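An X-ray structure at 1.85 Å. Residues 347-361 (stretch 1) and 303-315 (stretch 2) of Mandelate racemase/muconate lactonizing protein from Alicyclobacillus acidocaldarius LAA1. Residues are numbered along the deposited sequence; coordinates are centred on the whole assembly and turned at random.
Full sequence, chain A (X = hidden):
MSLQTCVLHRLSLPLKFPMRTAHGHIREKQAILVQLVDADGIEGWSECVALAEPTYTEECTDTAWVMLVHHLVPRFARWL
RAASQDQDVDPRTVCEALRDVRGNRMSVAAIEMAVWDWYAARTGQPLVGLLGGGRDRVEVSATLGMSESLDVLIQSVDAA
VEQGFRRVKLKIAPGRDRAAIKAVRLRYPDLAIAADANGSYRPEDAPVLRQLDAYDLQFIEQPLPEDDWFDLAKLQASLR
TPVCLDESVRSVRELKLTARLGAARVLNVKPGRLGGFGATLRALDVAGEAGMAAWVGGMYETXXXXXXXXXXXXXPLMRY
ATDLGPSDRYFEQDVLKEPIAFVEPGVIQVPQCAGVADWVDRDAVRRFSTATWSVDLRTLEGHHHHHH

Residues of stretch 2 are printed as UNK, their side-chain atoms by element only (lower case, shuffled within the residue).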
ATOM      1  N   VAL A 347     -34.852   0.972   3.345  1.00 37.16           N
ATOM      2  CA  VAL A 347     -34.644   0.333   2.052  1.00 36.30           C
ATOM      3  C   VAL A 347     -34.336   1.351   0.964  1.00 36.24           C
ATOM      4  O   VAL A 347     -34.919   2.438   0.941  1.00 36.42           O
ATOM      5  CB  VAL A 347     -35.887  -0.473   1.599  1.00 35.85           C
ATOM      6  CG1 VAL A 347     -35.572  -1.274   0.321  1.00 35.87           C
ATOM      7  CG2 VAL A 347     -36.390  -1.388   2.707  1.00 38.59           C
ATOM      8  N   ILE A 348     -33.456   0.990   0.031  1.00 35.26           N
ATOM      9  CA  ILE A 348     -33.130   1.914  -1.018  1.00 34.77           C
ATOM     10  C   ILE A 348     -33.270   1.180  -2.329  1.00 35.47           C
ATOM     11  O   ILE A 348     -32.938  -0.011  -2.436  1.00 36.25           O
ATOM     12  CB  ILE A 348     -31.665   2.546  -0.855  1.00 33.69           C
ATOM     13  CG1 ILE A 348     -31.609   3.432   0.360  1.00 29.26           C
ATOM     14  CG2 ILE A 348     -31.294   3.387  -2.054  1.00 33.24           C
ATOM     15  CD1 ILE A 348     -30.213   4.223   0.651  1.00 27.60           C
ATOM     16  N   GLN A 349     -33.819   1.881  -3.315  1.00 35.89           N
ATOM     17  CA  GLN A 349     -33.987   1.291  -4.610  1.00 36.14           C
ATOM     18  C   GLN A 349     -32.601   1.294  -5.198  1.00 36.34           C
ATOM     19  O   GLN A 349     -31.917   2.331  -5.168  1.00 34.95           O
ATOM     20  CB  GLN A 349     -34.916   2.135  -5.488  1.00 37.75           C
ATOM     21  CG  GLN A 349     -35.301   1.500  -6.851  1.00 41.56           C
ATOM     22  CD  GLN A 349     -36.436   0.469  -6.705  1.00 47.75           C
ATOM     23  OE1 GLN A 349     -36.555  -0.474  -7.493  1.00 48.74           O
ATOM     24  NE2 GLN A 349     -37.272   0.651  -5.671  1.00 48.53           N
ATOM     25  N   VAL A 350     -32.228   0.165  -5.773  1.00 35.41           N
ATOM     26  CA  VAL A 350     -31.059   0.064  -6.613  1.00 35.97           C
ATOM     27  C   VAL A 350     -31.165   0.931  -7.865  1.00 36.84           C
ATOM     28  O   VAL A 350     -32.082   0.753  -8.642  1.00 36.32           O
ATOM     29  CB  VAL A 350     -30.836  -1.418  -6.977  1.00 35.81           C
ATOM     30  CG1 VAL A 350     -29.742  -1.612  -8.045  1.00 36.73           C
ATOM     31  CG2 VAL A 350     -30.532  -2.214  -5.733  1.00 36.21           C
ATOM     32  N   PRO A 351     -30.188   1.861  -8.079  1.00 35.93           N
ATOM     33  CA  PRO A 351     -30.097   2.706  -9.274  1.00 36.21           C
ATOM     34  C   PRO A 351     -30.136   1.931 -10.606  1.00 36.21           C
ATOM     35  O   PRO A 351     -29.340   0.982 -10.858  1.00 35.11           O
ATOM     36  CB  PRO A 351     -28.713   3.403  -9.116  1.00 34.82           C
ATOM     37  CG  PRO A 351     -28.579   3.553  -7.591  1.00 36.72           C
ATOM     38  CD  PRO A 351     -29.213   2.265  -7.031  1.00 36.42           C
ATOM     39  N   GLN A 352     -31.050   2.357 -11.473  1.00 35.55           N
ATOM     40  CA  GLN A 352     -31.178   1.742 -12.785  1.00 35.91           C
ATOM     41  C   GLN A 352     -30.565   2.591 -13.892  1.00 36.28           C
ATOM     42  O   GLN A 352     -30.695   2.256 -15.061  1.00 37.33           O
ATOM     43  CB  GLN A 352     -32.670   1.418 -13.077  1.00 37.43           C
ATOM     44  CG  GLN A 352     -33.242   0.356 -12.131  1.00 36.72           C
ATOM     45  CD  GLN A 352     -32.585  -1.033 -12.291  1.00 35.60           C
ATOM     46  OE1 GLN A 352     -32.111  -1.440 -13.393  1.00 41.17           O
ATOM     47  NE2 GLN A 352     -32.522  -1.749 -11.199  1.00 38.64           N
ATOM     48  N   CYS A 353     -29.849   3.652 -13.527  1.00 35.09           N
ATOM     49  CA  CYS A 353     -29.231   4.535 -14.512  1.00 35.39           C
ATOM     50  C   CYS A 353     -28.266   3.807 -15.430  1.00 35.00           C
ATOM     51  O   CYS A 353     -27.476   2.958 -14.989  1.00 35.16           O
ATOM     52  CB  CYS A 353     -28.529   5.714 -13.827  1.00 34.98           C
ATOM     53  SG  CYS A 353     -27.397   5.151 -12.449  1.00 37.39           S
ATOM     54  N   ALA A 354     -28.350   4.135 -16.718  1.00 33.71           N
ATOM     55  CA  ALA A 354     -27.341   3.795 -17.690  1.00 34.71           C
ATOM     56  C   ALA A 354     -26.283   4.861 -17.455  1.00 36.92           C
ATOM     57  O   ALA A 354     -26.204   5.842 -18.215  1.00 37.03           O
ATOM     58  CB  ALA A 354     -27.886   3.915 -19.147  1.00 34.89           C
ATOM     59  N   GLY A 355     -25.501   4.705 -16.386  1.00 36.96           N
ATOM     60  CA  GLY A 355     -24.520   5.729 -16.048  1.00 36.73           C
ATOM     61  C   GLY A 355     -25.097   6.816 -15.153  1.00 36.26           C
ATOM     62  O   GLY A 355     -26.254   7.209 -15.283  1.00 36.06           O
ATOM     63  N   VAL A 356     -24.268   7.377 -14.272  1.00 34.33           N
ATOM     64  CA  VAL A 356     -24.747   8.436 -13.397  1.00 32.95           C
ATOM     65  C   VAL A 356     -24.701   9.866 -13.963  1.00 31.04           C
ATOM     66  O   VAL A 356     -25.165  10.777 -13.308  1.00 31.20           O
ATOM     67  CB  VAL A 356     -24.026   8.366 -12.038  1.00 32.44           C
ATOM     68  CG1 VAL A 356     -22.585   8.851 -12.189  1.00 35.24           C
ATOM     69  CG2 VAL A 356     -24.738   9.164 -11.029  1.00 32.96           C
ATOM     70  N   ALA A 357     -24.157  10.081 -15.155  1.00 32.58           N
ATOM     71  CA  ALA A 357     -23.948  11.462 -15.654  1.00 33.79           C
ATOM     72  C   ALA A 357     -25.177  12.360 -15.566  1.00 35.25           C
ATOM     73  O   ALA A 357     -25.080  13.505 -15.074  1.00 35.59           O
ATOM     74  CB  ALA A 357     -23.310  11.477 -17.097  1.00 33.19           C
ATOM     75  N   ASP A 358     -26.341  11.818 -15.953  1.00 36.32           N
ATOM     76  CA  ASP A 358     -27.618  12.587 -16.045  1.00 37.79           C
ATOM     77  C   ASP A 358     -28.168  13.051 -14.708  1.00 37.06           C
ATOM     78  O   ASP A 358     -28.970  13.986 -14.662  1.00 37.19           O
ATOM     79  CB  ASP A 358     -28.714  11.778 -16.758  1.00 38.51           C
ATOM     80  CG  ASP A 358     -28.509  11.746 -18.270  1.00 42.72           C
ATOM     81  OD1 ASP A 358     -27.577  12.458 -18.732  1.00 44.29           O
ATOM     82  OD2 ASP A 358     -29.282  11.049 -19.006  1.00 47.71           O
ATOM     83  N   TRP A 359     -27.682  12.402 -13.647  1.00 35.04           N
ATOM     84  CA  TRP A 359     -28.054  12.634 -12.295  1.00 34.70           C
ATOM     85  C   TRP A 359     -27.164  13.657 -11.577  1.00 33.15           C
ATOM     86  O   TRP A 359     -27.511  14.131 -10.520  1.00 33.52           O
ATOM     87  CB  TRP A 359     -28.004  11.314 -11.521  1.00 35.97           C
ATOM     88  CG  TRP A 359     -29.112  10.402 -11.825  1.00 39.06           C
ATOM     89  CD1 TRP A 359     -30.070  10.567 -12.808  1.00 40.12           C
ATOM     90  CD2 TRP A 359     -29.419   9.146 -11.175  1.00 39.20           C
ATOM     91  NE1 TRP A 359     -30.941   9.506 -12.794  1.00 38.51           N
ATOM     92  CE2 TRP A 359     -30.582   8.624 -11.807  1.00 41.36           C
ATOM     93  CE3 TRP A 359     -28.835   8.413 -10.125  1.00 41.85           C
ATOM     94  CZ2 TRP A 359     -31.168   7.407 -11.427  1.00 41.54           C
ATOM     95  CZ3 TRP A 359     -29.429   7.169  -9.745  1.00 42.12           C
ATOM     96  CH2 TRP A 359     -30.579   6.692 -10.394  1.00 42.89           C
ATOM     97  N   VAL A 360     -26.024  13.996 -12.157  1.00 33.24           N
ATOM     98  CA  VAL A 360     -25.082  14.922 -11.560  1.00 32.74           C
ATOM     99  C   VAL A 360     -25.506  16.393 -11.639  1.00 33.42           C
ATOM    100  O   VAL A 360     -25.802  16.912 -12.734  1.00 34.97           O
ATOM    101  CB  VAL A 360     -23.683  14.746 -12.191  1.00 32.53           C
ATOM    102  CG1 VAL A 360     -22.690  15.728 -11.537  1.00 35.15           C
ATOM    103  CG2 VAL A 360     -23.184  13.293 -12.041  1.00 34.11           C
ATOM    104  N   ASP A 361     -25.505  17.054 -10.486  1.00 34.11           N
ATOM    105  CA  ASP A 361     -25.744  18.514 -10.368  1.00 34.84           C
ATOM    106  C   ASP A 361     -24.425  19.229 -10.651  1.00 35.12           C
ATOM    107  O   ASP A 361     -23.536  19.302  -9.774  1.00 33.36           O
ATOM    108  CB  ASP A 361     -26.320  18.852  -8.985  1.00 34.06           C
ATOM    109  CG  ASP A 361     -26.690  20.359  -8.813  1.00 36.94           C
ATOM    110  OD1 ASP A 361     -26.195  21.196  -9.570  1.00 38.95           O
ATOM    111  OD2 ASP A 361     -27.460  20.685  -7.892  1.00 36.93           O
ATOM    112  N   UNK A 303     -22.630  11.609  -3.804  1.00 26.46           N
ATOM    113  CA  UNK A 303     -23.697  10.891  -4.546  1.00 27.44           C
ATOM    114  C   UNK A 303     -23.217   9.947  -5.594  1.00 26.17           C
ATOM    115  O   UNK A 303     -23.833   8.907  -5.818  1.00 28.59           O
ATOM    116  N   UNK A 304     -22.102  10.281  -6.239  1.00 26.45           N
ATOM    117  CA  UNK A 304     -21.529   9.452  -7.300  1.00 26.65           C
ATOM    118  C   UNK A 304     -21.054   8.091  -6.802  1.00 26.01           C
ATOM    119  O   UNK A 304     -21.481   7.050  -7.299  1.00 27.09           O
ATOM    120  c   UNK A 304     -19.671   9.331  -9.101  1.00 25.13           C
ATOM    121  c   UNK A 304     -20.421  10.250  -8.103  1.00 26.10           C
ATOM    122  c   UNK A 304     -21.141  11.414  -8.886  1.00 28.16           C
ATOM    123  N   UNK A 305     -20.092   8.099  -5.897  1.00 25.51           N
ATOM    124  CA  UNK A 305     -19.710   6.906  -5.133  1.00 25.91           C
ATOM    125  C   UNK A 305     -20.849   6.136  -4.447  1.00 26.53           C
ATOM    126  O   UNK A 305     -20.843   4.907  -4.426  1.00 24.54           O
ATOM    127  N   UNK A 306     -21.843   6.849  -3.925  1.00 27.39           N
ATOM    128  CA  UNK A 306     -22.950   6.176  -3.232  1.00 28.43           C
ATOM    129  C   UNK A 306     -23.811   5.398  -4.251  1.00 28.49           C
ATOM    130  O   UNK A 306     -24.197   4.250  -4.010  1.00 29.10           O
ATOM    131  n   UNK A 306     -22.923   8.621   1.482  1.00 30.69           N
ATOM    132  n   UNK A 306     -24.509   8.321  -0.114  1.00 31.86           N
ATOM    133  c   UNK A 306     -23.794   7.189  -2.479  1.00 29.20           C
ATOM    134  c   UNK A 306     -23.973   7.956   1.031  1.00 32.72           C
ATOM    135  c   UNK A 306     -24.992   6.592  -1.721  1.00 29.02           C
ATOM    136  c   UNK A 306     -25.589   7.610  -0.759  1.00 28.25           C
ATOM    137  n   UNK A 306     -24.463   6.910   1.707  1.00 30.32           N
ATOM    138  N   UNK A 307     -24.099   6.035  -5.373  1.00 28.69           N
ATOM    139  CA  UNK A 307     -24.804   5.378  -6.509  1.00 28.66           C
ATOM    140  C   UNK A 307     -24.095   4.121  -6.995  1.00 27.14           C
ATOM    141  O   UNK A 307     -24.703   3.038  -7.041  1.00 28.26           O
ATOM    142  c   UNK A 307     -25.403   5.566  -8.984  1.00 28.86           C
ATOM    143  c   UNK A 307     -25.071   6.359  -7.689  1.00 28.27           C
ATOM    144  c   UNK A 307     -26.207   7.239  -7.291  1.00 27.89           C
ATOM    145  N   UNK A 308     -22.795   4.222  -7.258  1.00 28.15           N
ATOM    146  CA  UNK A 308     -21.976   3.053  -7.665  1.00 25.88           C
ATOM    147  C   UNK A 308     -21.908   1.929  -6.634  1.00 26.95           C
ATOM    148  O   UNK A 308     -21.845   0.754  -7.007  1.00 25.45           O
ATOM    149  n   UNK A 308     -20.829   4.938 -11.449  1.00 30.64           N
ATOM    150  c   UNK A 308     -20.547   3.504  -8.063  1.00 27.60           C
ATOM    151  c   UNK A 308     -19.549   5.153 -11.156  1.00 27.49           C
ATOM    152  n   UNK A 308     -19.314   4.678  -9.938  1.00 25.95           N
ATOM    153  c   UNK A 308     -20.476   4.136  -9.424  1.00 26.61           C
ATOM    154  c   UNK A 308     -21.432   4.326 -10.375  1.00 25.00           C
ATOM    155  N   UNK A 309     -21.928   2.311  -5.338  1.00 28.12           N
ATOM    156  CA  UNK A 309     -21.835   1.402  -4.216  1.00 26.29           C
ATOM    157  C   UNK A 309     -23.191   0.700  -4.053  1.00 29.16           C
ATOM    158  O   UNK A 309     -23.251  -0.470  -3.778  1.00 27.62           O
ATOM    159  N   UNK A 310     -24.290   1.433  -4.203  1.00 28.95           N
ATOM    160  CA  UNK A 310     -25.602   0.724  -4.284  1.00 29.42           C
ATOM    161  C   UNK A 310     -25.756  -0.231  -5.477  1.00 28.73           C
ATOM    162  O   UNK A 310     -26.332  -1.273  -5.331  1.00 30.96           O
ATOM    163  c   UNK A 310     -26.765   2.590  -2.933  1.00 29.08           C
ATOM    164  c   UNK A 310     -27.457   1.935  -1.710  1.00 29.25           C
ATOM    165  c   UNK A 310     -26.731   1.734  -4.212  1.00 31.12           C
ATOM    166  c   UNK A 310     -27.427   3.985  -3.132  1.00 30.91           C
ATOM    167  N   UNK A 311     -25.227   0.097  -6.650  1.00 28.39           N
ATOM    168  CA  UNK A 311     -25.195  -0.838  -7.764  1.00 28.80           C
ATOM    169  C   UNK A 311     -24.395  -2.120  -7.442  1.00 29.40           C
ATOM    170  O   UNK A 311     -24.849  -3.199  -7.697  1.00 28.66           O
ATOM    171  c   UNK A 311     -24.699  -0.139  -9.023  1.00 28.25           C
ATOM    172  c   UNK A 311     -25.333   1.892 -10.471  1.00 29.28           C
ATOM    173  c   UNK A 311     -24.223  -1.127 -10.085  1.00 30.38           C
ATOM    174  c   UNK A 311     -25.780   0.868  -9.476  1.00 26.14           C
ATOM    175  N   UNK A 312     -23.187  -2.002  -6.892  1.00 28.99           N
ATOM    176  CA  UNK A 312     -22.499  -3.209  -6.392  1.00 28.26           C
ATOM    177  C   UNK A 312     -23.344  -3.989  -5.318  1.00 27.15           C
ATOM    178  O   UNK A 312     -23.329  -5.232  -5.261  1.00 28.74           O
ATOM    179  c   UNK A 312     -21.132  -2.816  -5.810  1.00 28.94           C
ATOM    180  N   UNK A 313     -24.035  -3.287  -4.449  1.00 26.98           N
ATOM    181  CA  UNK A 313     -24.842  -3.979  -3.423  1.00 26.63           C
ATOM    182  C   UNK A 313     -26.020  -4.791  -3.966  1.00 29.42           C
ATOM    183  O   UNK A 313     -26.613  -5.564  -3.222  1.00 30.18           O
ATOM    184  c   UNK A 313     -25.336  -3.024  -2.445  1.00 26.96           C
ATOM    185  N   UNK A 314     -26.310  -4.615  -5.248  1.00 31.71           N
ATOM    186  CA  UNK A 314     -27.305  -5.405  -5.985  1.00 34.00           C
ATOM    187  C   UNK A 314     -26.790  -6.818  -6.382  1.00 35.35           C
ATOM    188  O   UNK A 314     -27.555  -7.700  -6.827  1.00 35.53           O
ATOM    189  c   UNK A 314     -27.701  -4.631  -7.234  1.00 33.77           C
ATOM    190  N   UNK A 315     -25.496  -7.062  -6.228  1.00 36.46           N
ATOM    191  CA  UNK A 315     -24.933  -8.309  -6.716  1.00 37.59           C
ATOM    192  C   UNK A 315     -25.388  -9.510  -5.855  1.00 39.60           C
ATOM    193  O   UNK A 315     -25.753  -9.334  -4.675  1.00 38.19           O
ATOM    194  c   UNK A 315     -22.963  -7.124  -7.844  1.00 37.66           C
ATOM    195  c   UNK A 315     -23.407  -8.229  -6.882  1.00 36.87           C
ATOM    196  c   UNK A 315     -21.499  -6.737  -7.518  1.00 32.31           C
ATOM    197  c   UNK A 315     -23.123  -7.526  -9.373  1.00 34.09           C
TER

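Position 303 has backbone atoms and no side-chain atoms. It is glycine, G303, and it opens the helix. Its O accepts a hydrogen bond from the N of position 307 at 2.9 Å.

Position 304 has three side-chain carbons, forked at the first, touching V356 and V360. It is valine, V304, in the t rotamer. CB points sideways. Both methyls pack on V356 CG1, CG1 at 4.3 Å and CG2 at 4.4 Å, and CG2 also lies 4.2 Å from V360 CG2.

Position 305 again has no side-chain atoms. It is glycine, G305, out of reach of stretch 1.

Position 306 has three carbons, a nitrogen, then a carbon carrying two more nitrogens. This guanidinium chain is arginine, R306. It does not contact stretch 1. Its NH1 is hydrogen-bonded elsewhere in the structure.

Position 307 has three carbons, forked at the first, touching P351, C353, V356 and W359. CB points toward stretch 1. It is valine, V307, in the t rotamer. CG1 is 4.0 Å from P351 CB, 4.0 Å from C353 SG and 4.2 Å from V356 CG2. CG2 lies 4.0 Å from W359 CE3, at the edge of the indole and near its plane.

Position 308 has one carbon followed by a five-membered ring of three carbons and two nitrogens, which touches V356. The ring is an imidazole, so the residue is histidine, H308. CB points away, but the end of the side chain comes nearer. NE2 lies 4.4 Å from V356 CG1, a packing contact; this nitrogen is hydrogen-bonded elsewhere in the structure.

Position 309 has no side-chain atoms. It is glycine, G309. A CB here would be crowded by G305 O at 3.2 Å.

Position 310 has four carbons, forked at the second, touching I348 and P351. It is leucine, L310, with chi1 m and chi2 t. CB points toward stretch 1 and lies 3.8 Å from P351 CD. CD1 lies 4.1 Å from I348 CG2.

Position 311 has four carbons, forked at the first, with one arm two carbons long. They touch P351 and C353. It is isoleucine, I311. CB points sideways, but the long arm comes nearer. CG1 is 3.9 Å from P351 CB, and CD1 is 4.3 Å from C353 SG.

Position 312 has one carbon, out of reach. It is alanine, A312.

Position 313 has one carbon, pointing sideways without contact. It is alanine, A313.

Position 314 has one carbon, CB, pointing toward stretch 1 and 3.7 Å from V350 CG1. It is alanine, A314.

Position 315 has four carbons, forked at the second. It is leucine, L315, and out of reach.

The contact is apolar packing, with no hydrogen bond between the stretches. V304, V307, L310, I311 and A314 supply most of the helix side. Their spacing of three or four residues brings them to one side of the helix. P351 sits against V307, L310 and I311. The two stretches bury 536 Å² in total.

Stretch 2 (303-315) GVGRVHGLIAAAL
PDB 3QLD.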